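Local coordinates for protein MmoQ Response regulator (PDB 3LJX) that belongs to a response regulator that probably makes cyclic di-GMP from GTP, this piece being its all-helical HDOD part rather than the GGDEF cyclase domain, at residues M10-T21 against T45-R55; A119-V130 against R215-A226. All coordinates share one frame; numbering follows the deposited sequence. Where two conformers were deposited one is given.

Interaction 1: residues M10-T21 against T45-R55; sequences MLCDSLPTASRT and TDPALTGRILR
Thr17 and Asp46 meet at the tight end of this contact, where the loop 10-18, which makes a type I turn from Cys12 to Leu15, passes along the start of helix 47-58. Thr17 OG1 donates to Asp46 OD2 over 2.7 Å, coming from above the carboxylate plane, 40° out of it. From the opposite face the same oxygen accepts Leu49 N, with an N-H...O angle of 163°, so two donors grip OD2 and hold the carboxylate between them. Asp46 CG lies anti to its backbone N, which sets the group beside the carbonyl carbon and lets it reach the first turn of its own helix as an N-cap. The other oxygen, OD1, takes protons from two waters. One of these also donates to Pro16 O and accepts Ala48 N; the second accepts Ala18 N, so solvent ties the loop backbone to the helix start. Close by, Leu15 CB packs on Ala48 CB at 3.7 Å. Further along the helix, Cys12 SG lies 3.6 Å from Arg52 CA, against the helix backbone.

The looser side is charged and nearer the surface. Asp13 OD1 forms a salt bridge with Arg52 NE at 3.0 Å, while Asp13 CB lies over one guanidinium face, and a water links Asp13 OD1 to Arg52 NH2. Arg52 was modelled in two conformers, so these contacts, which belong to the one given, are less certain. The bond from Arg55 NH1 to Asp13 OD1 is weak, long at 3.4 Å and bent to 135°. Poorly ordered selenomethionine Met10 only brushes Arg55 with CE. Leu15 and Pro16 also touch helix 144-152. The arrangement is a side-chain N-capped helix docked against a loop from earlier in the chain, within the all-helical HDOD fold.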
loop_
_atom_site.group_PDB
_atom_site.type_symbol
_atom_site.label_atom_id
_atom_site.label_comp_id
_atom_site.label_asym_id
_atom_site.label_seq_id
_atom_site.Cartn_x
_atom_site.Cartn_y
_atom_site.Cartn_z
HETATM N N MSE A 10 14.892 -0.658 -5.819
HETATM C CA MSE A 10 13.906 -1.712 -5.737
HETATM C C MSE A 10 14.117 -2.569 -4.487
HETATM O O MSE A 10 15.087 -3.320 -4.403
HETATM C CB MSE A 10 14.014 -2.556 -7.003
HETATM C CG MSE A 10 13.165 -3.775 -7.011
HETATM SE SE MSE A 10 11.279 -3.382 -7.084
HETATM C CE MSE A 10 10.737 -4.926 -6.057
ATOM N N LEU A 11 13.219 -2.443 -3.507
ATOM C CA LEU A 11 13.226 -3.330 -2.338
ATOM C C LEU A 11 11.928 -4.109 -2.308
ATOM O O LEU A 11 10.859 -3.573 -2.605
ATOM C CB LEU A 11 13.361 -2.555 -1.015
ATOM C CG LEU A 11 14.724 -1.962 -0.662
ATOM C CD1 LEU A 11 15.006 -0.741 -1.548
ATOM C CD2 LEU A 11 14.805 -1.597 0.819
ATOM N N CYS A 12 12.003 -5.380 -1.948
ATOM C CA CYS A 12 10.770 -6.123 -1.753
ATOM C C CYS A 12 10.941 -7.191 -0.677
ATOM O O CYS A 12 10.286 -7.131 0.361
ATOM C CB CYS A 12 10.252 -6.703 -3.077
ATOM S SG CYS A 12 8.584 -7.398 -2.955
ATOM N N ASP A 13 11.846 -8.138 -0.907
ATOM C CA ASP A 13 12.047 -9.218 0.048
ATOM C C ASP A 13 12.419 -8.694 1.429
ATOM O O ASP A 13 12.068 -9.295 2.433
ATOM C CB ASP A 13 13.104 -10.204 -0.456
ATOM C CG ASP A 13 12.672 -10.932 -1.728
ATOM O OD1 ASP A 13 11.458 -10.954 -2.043
ATOM O OD2 ASP A 13 13.553 -11.490 -2.419
ATOM N N SER A 14 13.102 -7.556 1.477
ATOM C CA SER A 14 13.658 -7.051 2.729
ATOM C C SER A 14 12.702 -6.153 3.515
ATOM O O SER A 14 13.031 -5.714 4.621
ATOM C CB SER A 14 14.946 -6.268 2.459
ATOM O OG SER A 14 14.650 -4.989 1.891
ATOM N N LEU A 15 11.538 -5.842 2.957
ATOM C CA LEU A 15 10.622 -4.962 3.690
ATOM C C LEU A 15 10.076 -5.686 4.936
ATOM O O LEU A 15 9.660 -6.846 4.858
ATOM C CB LEU A 15 9.485 -4.469 2.791
ATOM C CG LEU A 15 9.873 -3.725 1.494
ATOM C CD1 LEU A 15 8.645 -3.514 0.615
ATOM C CD2 LEU A 15 10.559 -2.383 1.774
ATOM N N PRO A 16 10.085 -5.007 6.093
ATOM C CA PRO A 16 9.660 -5.682 7.321
ATOM C C PRO A 16 8.150 -5.852 7.418
ATOM O O PRO A 16 7.371 -5.218 6.684
ATOM C CB PRO A 16 10.148 -4.732 8.416
ATOM C CG PRO A 16 10.075 -3.377 7.754
ATOM C CD PRO A 16 10.488 -3.608 6.339
ATOM N N THR A 17 7.755 -6.731 8.333
ATOM C CA THR A 17 6.367 -6.927 8.719
ATOM C C THR A 17 6.293 -6.700 10.231
ATOM O O THR A 17 7.272 -6.953 10.933
ATOM C CB THR A 17 5.940 -8.357 8.406
ATOM O OG1 THR A 17 5.979 -8.566 6.990
ATOM C CG2 THR A 17 4.526 -8.642 8.937
ATOM N N ALA A 18 5.159 -6.218 10.738
ATOM C CA ALA A 18 4.990 -6.051 12.190
ATOM C C ALA A 18 5.125 -7.390 12.932
ATOM O O ALA A 18 4.640 -8.426 12.467
ATOM C CB ALA A 18 3.641 -5.384 12.519
ATOM N N SER A 19 5.790 -7.365 14.084
ATOM C CA SER A 19 5.993 -8.578 14.885
ATOM C C SER A 19 4.697 -9.314 15.181
ATOM O O SER A 19 4.609 -10.521 14.974
ATOM C CB SER A 19 6.710 -8.252 16.196
ATOM O OG SER A 19 8.058 -7.910 15.939
ATOM N N ARG A 20 3.690 -8.585 15.653
ATOM C CA ARG A 20 2.408 -9.194 16.004
ATOM C C ARG A 20 1.703 -9.795 14.784
ATOM O O ARG A 20 1.129 -10.882 14.844
ATOM C CB ARG A 20 1.492 -8.163 16.670
ATOM C CG ARG A 20 0.113 -8.712 17.019
ATOM C CD ARG A 20 -0.836 -7.609 17.476
ATOM N NE ARG A 20 -1.085 -6.627 16.422
ATOM C CZ ARG A 20 -1.903 -5.585 16.546
ATOM N NH1 ARG A 20 -2.558 -5.381 17.684
ATOM N NH2 ARG A 20 -2.069 -4.743 15.533
ATOM N N THR A 21 1.735 -9.065 13.679
ATOM C CA THR A 21 1.134 -9.524 12.435
ATOM C C THR A 21 1.883 -10.753 11.876
ATOM O O THR A 21 1.265 -11.739 11.457
ATOM C CB THR A 21 1.133 -8.381 11.408
ATOM O OG1 THR A 21 0.359 -7.290 11.927
ATOM C CG2 THR A 21 0.550 -8.841 10.089
ATOM N N THR A 45 -3.236 -7.780 5.457
ATOM C CA THR A 45 -3.057 -6.701 6.428
ATOM C C THR A 45 -1.593 -6.238 6.440
ATOM O O THR A 45 -1.254 -5.242 7.092
ATOM C CB THR A 45 -3.451 -7.097 7.868
ATOM O OG1 THR A 45 -2.629 -8.187 8.317
ATOM C CG2 THR A 45 -4.917 -7.485 7.947
ATOM N N ASP A 46 -0.729 -6.960 5.726
ATOM C CA ASP A 46 0.697 -6.626 5.715
ATOM C C ASP A 46 1.200 -6.185 4.336
ATOM O O ASP A 46 1.232 -6.980 3.391
ATOM C CB ASP A 46 1.540 -7.795 6.222
ATOM C CG ASP A 46 3.021 -7.477 6.207
ATOM O OD1 ASP A 46 3.429 -6.518 6.903
ATOM O OD2 ASP A 46 3.778 -8.176 5.497
ATOM N N PRO A 47 1.594 -4.908 4.221
ATOM C CA PRO A 47 2.104 -4.369 2.955
ATOM C C PRO A 47 3.320 -5.147 2.429
ATOM O O PRO A 47 3.333 -5.475 1.238
ATOM C CB PRO A 47 2.490 -2.930 3.311
ATOM C CG PRO A 47 1.624 -2.580 4.502
ATOM C CD PRO A 47 1.444 -3.873 5.263
ATOM N N ALA A 48 4.306 -5.455 3.277
ATOM C CA ALA A 48 5.500 -6.174 2.802
ATOM C C ALA A 48 5.151 -7.519 2.147
ATOM O O ALA A 48 5.468 -7.750 0.973
ATOM C CB ALA A 48 6.526 -6.380 3.935
ATOM N N LEU A 49 4.498 -8.404 2.899
ATOM C CA LEU A 49 4.232 -9.754 2.395
ATOM C C LEU A 49 3.279 -9.723 1.206
ATOM O O LEU A 49 3.403 -10.522 0.275
ATOM C CB LEU A 49 3.692 -10.671 3.499
ATOM C CG LEU A 49 3.530 -12.146 3.108
ATOM C CD1 LEU A 49 4.821 -12.748 2.499
ATOM C CD2 LEU A 49 3.081 -12.939 4.303
ATOM N N THR A 50 2.338 -8.780 1.232
ATOM C CA THR A 50 1.403 -8.607 0.120
ATOM C C THR A 50 2.099 -8.228 -1.190
ATOM O O THR A 50 1.810 -8.792 -2.252
ATOM C CB THR A 50 0.351 -7.566 0.454
ATOM O OG1 THR A 50 -0.474 -8.072 1.514
ATOM C CG2 THR A 50 -0.486 -7.293 -0.762
ATOM N N GLY A 51 3.020 -7.273 -1.106
ATOM C CA GLY A 51 3.860 -6.926 -2.242
ATOM C C GLY A 51 4.645 -8.104 -2.815
ATOM O O GLY A 51 4.606 -8.333 -4.028
ATOM N N ARG A 52 5.359 -8.845 -1.959
ATOM C CA ARG A 52 6.169 -9.991 -2.393
ATOM C C ARG A 52 5.315 -10.984 -3.154
ATOM O O ARG A 52 5.709 -11.487 -4.198
ATOM C CB ARG A 52 6.785 -10.731 -1.196
ATOM C CG ARG A 52 8.085 -10.165 -0.653
ATOM C CD ARG A 52 8.721 -11.132 0.377
ATOM N NE ARG A 52 9.429 -12.247 -0.260
ATOM C CZ ARG A 52 10.153 -13.153 0.395
ATOM N NH1 ARG A 52 10.267 -13.089 1.718
ATOM N NH2 ARG A 52 10.764 -14.125 -0.269
ATOM N N ILE A 53 4.137 -11.269 -2.603
ATOM C CA ILE A 53 3.218 -12.218 -3.221
ATOM C C ILE A 53 2.735 -11.738 -4.590
ATOM O O ILE A 53 2.759 -12.494 -5.552
ATOM C CB ILE A 53 2.035 -12.547 -2.282
ATOM C CG1 ILE A 53 2.551 -13.383 -1.107
ATOM C CG2 ILE A 53 0.936 -13.309 -3.041
ATOM C CD1 ILE A 53 1.632 -13.411 0.085
ATOM N N LEU A 54 2.324 -10.479 -4.686
ATOM C CA LEU A 54 1.876 -9.935 -5.966
ATOM C C LEU A 54 3.008 -9.999 -6.974
ATOM O O LEU A 54 2.813 -10.331 -8.140
ATOM C CB LEU A 54 1.425 -8.480 -5.814
ATOM C CG LEU A 54 0.136 -8.250 -5.034
ATOM C CD1 LEU A 54 -0.213 -6.765 -5.031
ATOM C CD2 LEU A 54 -1.012 -9.099 -5.600
ATOM N N ARG A 55 4.199 -9.676 -6.510
ATOM C CA ARG A 55 5.348 -9.623 -7.389
ATOM C C ARG A 55 5.697 -11.014 -7.924
ATOM O O ARG A 55 6.048 -11.190 -9.103
ATOM C CB ARG A 55 6.521 -9.050 -6.619
ATOM C CG ARG A 55 7.826 -9.119 -7.357
ATOM C CD ARG A 55 8.857 -8.306 -6.621
ATOM N NE ARG A 55 10.198 -8.692 -7.014
ATOM C CZ ARG A 55 10.989 -9.466 -6.284
ATOM N NH1 ARG A 55 10.574 -9.927 -5.107
ATOM N NH2 ARG A 55 12.200 -9.768 -6.733
HETATM O O HOH W 1 10.922 -13.251 -3.412
HETATM O O HOH W 2 4.726 -4.534 6.020
HETATM O O HOH W 3 2.938 -5.619 9.332
#

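Interaction 2: residues A119-V130 against R215-A226; sequences ALQSITAQASTV and RTGRFARQLALA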
loop_
_atom_site.group_PDB
_atom_site.type_symbol
_atom_site.label_atom_id
_atom_site.label_comp_id
_atom_site.label_asym_id
_atom_site.label_seq_id
_atom_site.Cartn_x
_atom_site.Cartn_y
_atom_site.Cartn_z
ATOM N N ALA A 119 -10.845 1.628 4.164
ATOM C CA ALA A 119 -11.674 2.736 3.687
ATOM C C ALA A 119 -11.876 2.699 2.170
ATOM O O ALA A 119 -12.988 2.911 1.679
ATOM C CB ALA A 119 -11.093 4.097 4.124
ATOM N N LEU A 120 -10.804 2.441 1.428
ATOM C CA LEU A 120 -10.902 2.485 -0.024
ATOM C C LEU A 120 -11.783 1.342 -0.503
ATOM O O LEU A 120 -12.588 1.499 -1.422
ATOM C CB LEU A 120 -9.518 2.430 -0.678
ATOM C CG LEU A 120 -9.528 2.580 -2.202
ATOM C CD1 LEU A 120 -10.272 3.865 -2.665
ATOM C CD2 LEU A 120 -8.106 2.540 -2.750
ATOM N N GLN A 121 -11.643 0.190 0.137
ATOM C CA GLN A 121 -12.508 -0.932 -0.184
ATOM C C GLN A 121 -13.976 -0.594 0.000
ATOM O O GLN A 121 -14.782 -0.864 -0.896
ATOM C CB GLN A 121 -12.166 -2.161 0.654
ATOM C CG GLN A 121 -13.185 -3.268 0.471
ATOM C CD GLN A 121 -12.580 -4.629 0.647
ATOM O OE1 GLN A 121 -12.037 -4.948 1.705
ATOM N NE2 GLN A 121 -12.667 -5.451 -0.392
ATOM N N SER A 122 -14.330 0.001 1.146
ATOM C CA SER A 122 -15.731 0.405 1.402
ATOM C C SER A 122 -16.248 1.395 0.377
ATOM O O SER A 122 -17.329 1.228 -0.180
ATOM C CB SER A 122 -15.913 1.020 2.792
ATOM O OG SER A 122 -15.941 0.018 3.783
ATOM N N ILE A 123 -15.485 2.456 0.163
ATOM C CA ILE A 123 -15.836 3.431 -0.852
ATOM C C ILE A 123 -16.088 2.755 -2.207
ATOM O O ILE A 123 -17.169 2.894 -2.778
ATOM C CB ILE A 123 -14.750 4.505 -0.976
ATOM C CG1 ILE A 123 -14.708 5.333 0.311
ATOM C CG2 ILE A 123 -15.001 5.370 -2.200
ATOM C CD1 ILE A 123 -13.460 6.193 0.475
ATOM N N THR A 124 -15.119 1.996 -2.711
ATOM C CA THR A 124 -15.293 1.408 -4.040
ATOM C C THR A 124 -16.402 0.354 -4.070
ATOM O O THR A 124 -17.001 0.111 -5.122
ATOM C CB THR A 124 -13.990 0.811 -4.563
ATOM O OG1 THR A 124 -13.547 -0.213 -3.662
ATOM C CG2 THR A 124 -12.912 1.912 -4.674
ATOM N N ALA A 125 -16.685 -0.244 -2.911
ATOM C CA ALA A 125 -17.727 -1.272 -2.783
ATOM C C ALA A 125 -19.106 -0.716 -3.073
ATOM O O ALA A 125 -20.021 -1.442 -3.454
ATOM C CB ALA A 125 -17.702 -1.904 -1.389
ATOM N N GLN A 126 -19.261 0.580 -2.894
ATOM C CA GLN A 126 -20.542 1.188 -3.164
ATOM C C GLN A 126 -20.502 1.948 -4.478
ATOM O O GLN A 126 -21.388 2.728 -4.762
ATOM C CB GLN A 126 -20.986 2.085 -1.990
ATOM C CG GLN A 126 -20.059 3.257 -1.695
ATOM C CD GLN A 126 -20.310 3.905 -0.323
ATOM O OE1 GLN A 126 -19.564 3.663 0.639
ATOM N NE2 GLN A 126 -21.355 4.737 -0.232
ATOM N N ALA A 127 -19.463 1.722 -5.276
ATOM C CA ALA A 127 -19.354 2.380 -6.573
ATOM C C ALA A 127 -19.084 1.374 -7.689
ATOM O O ALA A 127 -19.138 0.164 -7.470
ATOM C CB ALA A 127 -18.281 3.465 -6.546
ATOM N N SER A 128 -18.788 1.866 -8.886
ATOM C CA SER A 128 -18.574 0.962 -10.009
ATOM C C SER A 128 -17.303 1.245 -10.805
ATOM O O SER A 128 -17.295 1.065 -12.019
ATOM C CB SER A 128 -19.782 1.009 -10.945
ATOM O OG SER A 128 -20.934 0.551 -10.271
ATOM N N THR A 129 -16.244 1.690 -10.136
ATOM C CA THR A 129 -14.998 2.023 -10.818
ATOM C C THR A 129 -14.076 0.811 -10.929
ATOM O O THR A 129 -13.759 0.351 -12.030
ATOM C CB THR A 129 -14.244 3.174 -10.105
ATOM O OG1 THR A 129 -14.207 2.922 -8.689
ATOM C CG2 THR A 129 -14.945 4.482 -10.348
ATOM N N VAL A 130 -13.644 0.298 -9.784
ATOM C CA VAL A 130 -12.693 -0.805 -9.755
ATOM C C VAL A 130 -13.212 -1.929 -8.860
ATOM O O VAL A 130 -14.166 -1.735 -8.099
ATOM C CB VAL A 130 -11.328 -0.324 -9.226
ATOM C CG1 VAL A 130 -10.833 0.852 -10.047
ATOM C CG2 VAL A 130 -11.447 0.087 -7.767
ATOM N N ARG A 215 -12.829 7.705 -15.622
ATOM C CA ARG A 215 -12.689 6.715 -14.566
ATOM C C ARG A 215 -11.424 6.984 -13.762
ATOM O O ARG A 215 -11.405 6.792 -12.551
ATOM C CB ARG A 215 -12.664 5.293 -15.147
ATOM C CG ARG A 215 -12.668 4.192 -14.094
ATOM C CD ARG A 215 -12.694 2.808 -14.740
ATOM N NE ARG A 215 -13.811 2.671 -15.678
ATOM C CZ ARG A 215 -14.864 1.895 -15.472
ATOM N NH1 ARG A 215 -14.951 1.166 -14.362
ATOM N NH2 ARG A 215 -15.828 1.847 -16.378
ATOM N N THR A 216 -10.374 7.441 -14.433
ATOM C CA THR A 216 -9.122 7.720 -13.739
ATOM C C THR A 216 -9.318 8.824 -12.704
ATOM O O THR A 216 -8.824 8.719 -11.579
ATOM C CB THR A 216 -7.995 8.120 -14.704
ATOM O OG1 THR A 216 -7.875 7.130 -15.734
ATOM C CG2 THR A 216 -6.693 8.195 -13.954
ATOM N N GLY A 217 -10.058 9.865 -13.090
ATOM C CA GLY A 217 -10.363 10.972 -12.200
ATOM C C GLY A 217 -11.239 10.517 -11.047
ATOM O O GLY A 217 -11.039 10.920 -9.898
ATOM N N ARG A 218 -12.201 9.647 -11.340
ATOM C CA ARG A 218 -13.134 9.213 -10.305
ATOM C C ARG A 218 -12.428 8.317 -9.293
ATOM O O ARG A 218 -12.612 8.455 -8.074
ATOM C CB ARG A 218 -14.343 8.507 -10.908
ATOM C CG ARG A 218 -15.466 8.282 -9.914
ATOM C CD ARG A 218 -16.610 7.545 -10.569
ATOM N NE ARG A 218 -17.704 8.445 -10.883
ATOM C CZ ARG A 218 -18.836 8.490 -10.192
ATOM N NH1 ARG A 218 -19.015 7.666 -9.165
ATOM N NH2 ARG A 218 -19.790 9.350 -10.531
ATOM N N PHE A 219 -11.595 7.416 -9.792
ATOM C CA PHE A 219 -10.838 6.551 -8.903
ATOM C C PHE A 219 -9.864 7.409 -8.083
ATOM O O PHE A 219 -9.714 7.200 -6.878
ATOM C CB PHE A 219 -10.114 5.468 -9.710
ATOM C CG PHE A 219 -9.440 4.420 -8.872
ATOM C CD1 PHE A 219 -9.990 4.005 -7.676
ATOM C CD2 PHE A 219 -8.264 3.823 -9.307
ATOM C CE1 PHE A 219 -9.364 3.030 -6.905
ATOM C CE2 PHE A 219 -7.634 2.845 -8.547
ATOM C CZ PHE A 219 -8.191 2.446 -7.341
ATOM N N ALA A 220 -9.233 8.394 -8.723
ATOM C CA ALA A 220 -8.346 9.297 -7.996
ATOM C C ALA A 220 -9.088 9.981 -6.833
ATOM O O ALA A 220 -8.577 10.057 -5.712
ATOM C CB ALA A 220 -7.720 10.344 -8.941
ATOM N N ARG A 221 -10.289 10.480 -7.094
ATOM C CA ARG A 221 -11.058 11.134 -6.034
ATOM C C ARG A 221 -11.410 10.130 -4.931
ATOM O O ARG A 221 -11.464 10.489 -3.754
ATOM C CB ARG A 221 -12.312 11.808 -6.589
ATOM C CG ARG A 221 -12.026 13.142 -7.296
ATOM C CD ARG A 221 -13.302 13.844 -7.797
ATOM N NE ARG A 221 -13.812 13.220 -9.016
ATOM C CZ ARG A 221 -13.324 13.464 -10.228
ATOM N NH1 ARG A 221 -12.317 14.325 -10.384
ATOM N NH2 ARG A 221 -13.829 12.845 -11.287
ATOM N N GLN A 222 -11.599 8.864 -5.296
ATOM C CA GLN A 222 -11.887 7.835 -4.295
ATOM C C GLN A 222 -10.678 7.543 -3.426
ATOM O O GLN A 222 -10.803 7.329 -2.207
ATOM C CB GLN A 222 -12.375 6.556 -4.952
ATOM C CG GLN A 222 -13.761 6.672 -5.619
ATOM C CD GLN A 222 -14.070 5.445 -6.480
ATOM O OE1 GLN A 222 -13.166 4.865 -7.107
ATOM N NE2 GLN A 222 -15.343 5.044 -6.511
ATOM N N LEU A 223 -9.510 7.551 -4.057
ATOM C CA LEU A 223 -8.247 7.363 -3.352
ATOM C C LEU A 223 -8.000 8.531 -2.411
ATOM O O LEU A 223 -7.668 8.330 -1.242
ATOM C CB LEU A 223 -7.095 7.262 -4.348
ATOM C CG LEU A 223 -6.886 5.876 -4.951
ATOM C CD1 LEU A 223 -6.418 5.959 -6.422
ATOM C CD2 LEU A 223 -5.901 5.100 -4.072
ATOM N N ALA A 224 -8.180 9.749 -2.926
ATOM C CA ALA A 224 -7.955 10.957 -2.138
ATOM C C ALA A 224 -8.871 10.936 -0.918
ATOM O O ALA A 224 -8.456 11.285 0.185
ATOM C CB ALA A 224 -8.195 12.237 -2.992
ATOM N N LEU A 225 -10.111 10.497 -1.113
ATOM C CA LEU A 225 -11.042 10.424 -0.001
ATOM C C LEU A 225 -10.620 9.374 1.041
ATOM O O LEU A 225 -10.730 9.612 2.244
ATOM C CB LEU A 225 -12.438 10.132 -0.502
ATOM C CG LEU A 225 -13.509 10.627 0.440
ATOM C CD1 LEU A 225 -13.397 12.144 0.589
ATOM C CD2 LEU A 225 -14.852 10.226 -0.122
ATOM N N ALA A 226 -10.135 8.221 0.588
ATOM C CA ALA A 226 -9.671 7.201 1.525
ATOM C C ALA A 226 -8.498 7.746 2.333
ATOM O O ALA A 226 -8.391 7.501 3.536
ATOM C CB ALA A 226 -9.251 5.930 0.794
#
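Leu120 enters helix 214-233 as a knob into a hole formed by Phe219, Gln222, Leu223 and Ala226, a single knob-into-hole contact between the two helices. The segment axes approach to 9.0 Å and run at 139° between their N-to-C directions, nearer antiparallel than parallel. Within the hole, Leu120 CD2 meets Leu223 CD2 at 3.6 Å, CD1 rests against the backbone carbonyl of Gln222, and CB touches the methyl of Ala226. Beside the knob, the Ile123 and Gln222 side chains slide past each other in opposite directions, CG2 near CG, while Ile123 CD1 packs near Ala226.

Beyond the end of helix 106-125 the chain continues along the same partner. Val130 CG1 sits over one face of the Phe219 ring, 3.8 Å from its centroid and 3° off the normal, a CH-pi contact. Thr129 CG2 packs on the aliphatic part of Arg218, meeting CD at 3.5 Å. Polar bonds fix this following loop. Arg215 NH1 gives a hydrogen bond to Thr129 O, 2.7 Å long, in the guanidinium plane and on a carbonyl lone pair. Gln222, extended beyond CG (chi2 169°), carries its amide to the loop, where Thr129 OG1 donates to Gln222 OE1 at 2.7 Å, in the carbonyl plane and on a lone pair.

In the next shell, Pro132 and Ala135 of helix 132-141 touch Thr124, and Ala135 also backs Val130, while Ala201 of helix 196-204 lies against Phe219 and Leu223. Within helix 214-233 itself, Leu223 CD1 covers the Phe219 face opposite Val130 CG1, so the ring lies between two aliphatic groups, with CD1 3.8 Å above the ring plane and over its centre.

How the interactions relate
The two contacts lie on opposite sides of the chain's centre, their centres 24 Å apart and their nearest atoms about 10 Å apart, without touching. Interaction 1 is partly buried and joins a loop to a helix start, relying on a shared carboxylate oxygen, water bridges and surface charge. Interaction 2 is more fully buried, joins two long helices and depends on interlocking apolar side chains, with hydrogen bonds confined to the loop. They share no segment, but helices 106-125 and 132-141 relate them: both touch Pro47 of interaction 1, while the former supplies segment 119-125 of interaction 2 and the latter backs its Thr124 and Val130.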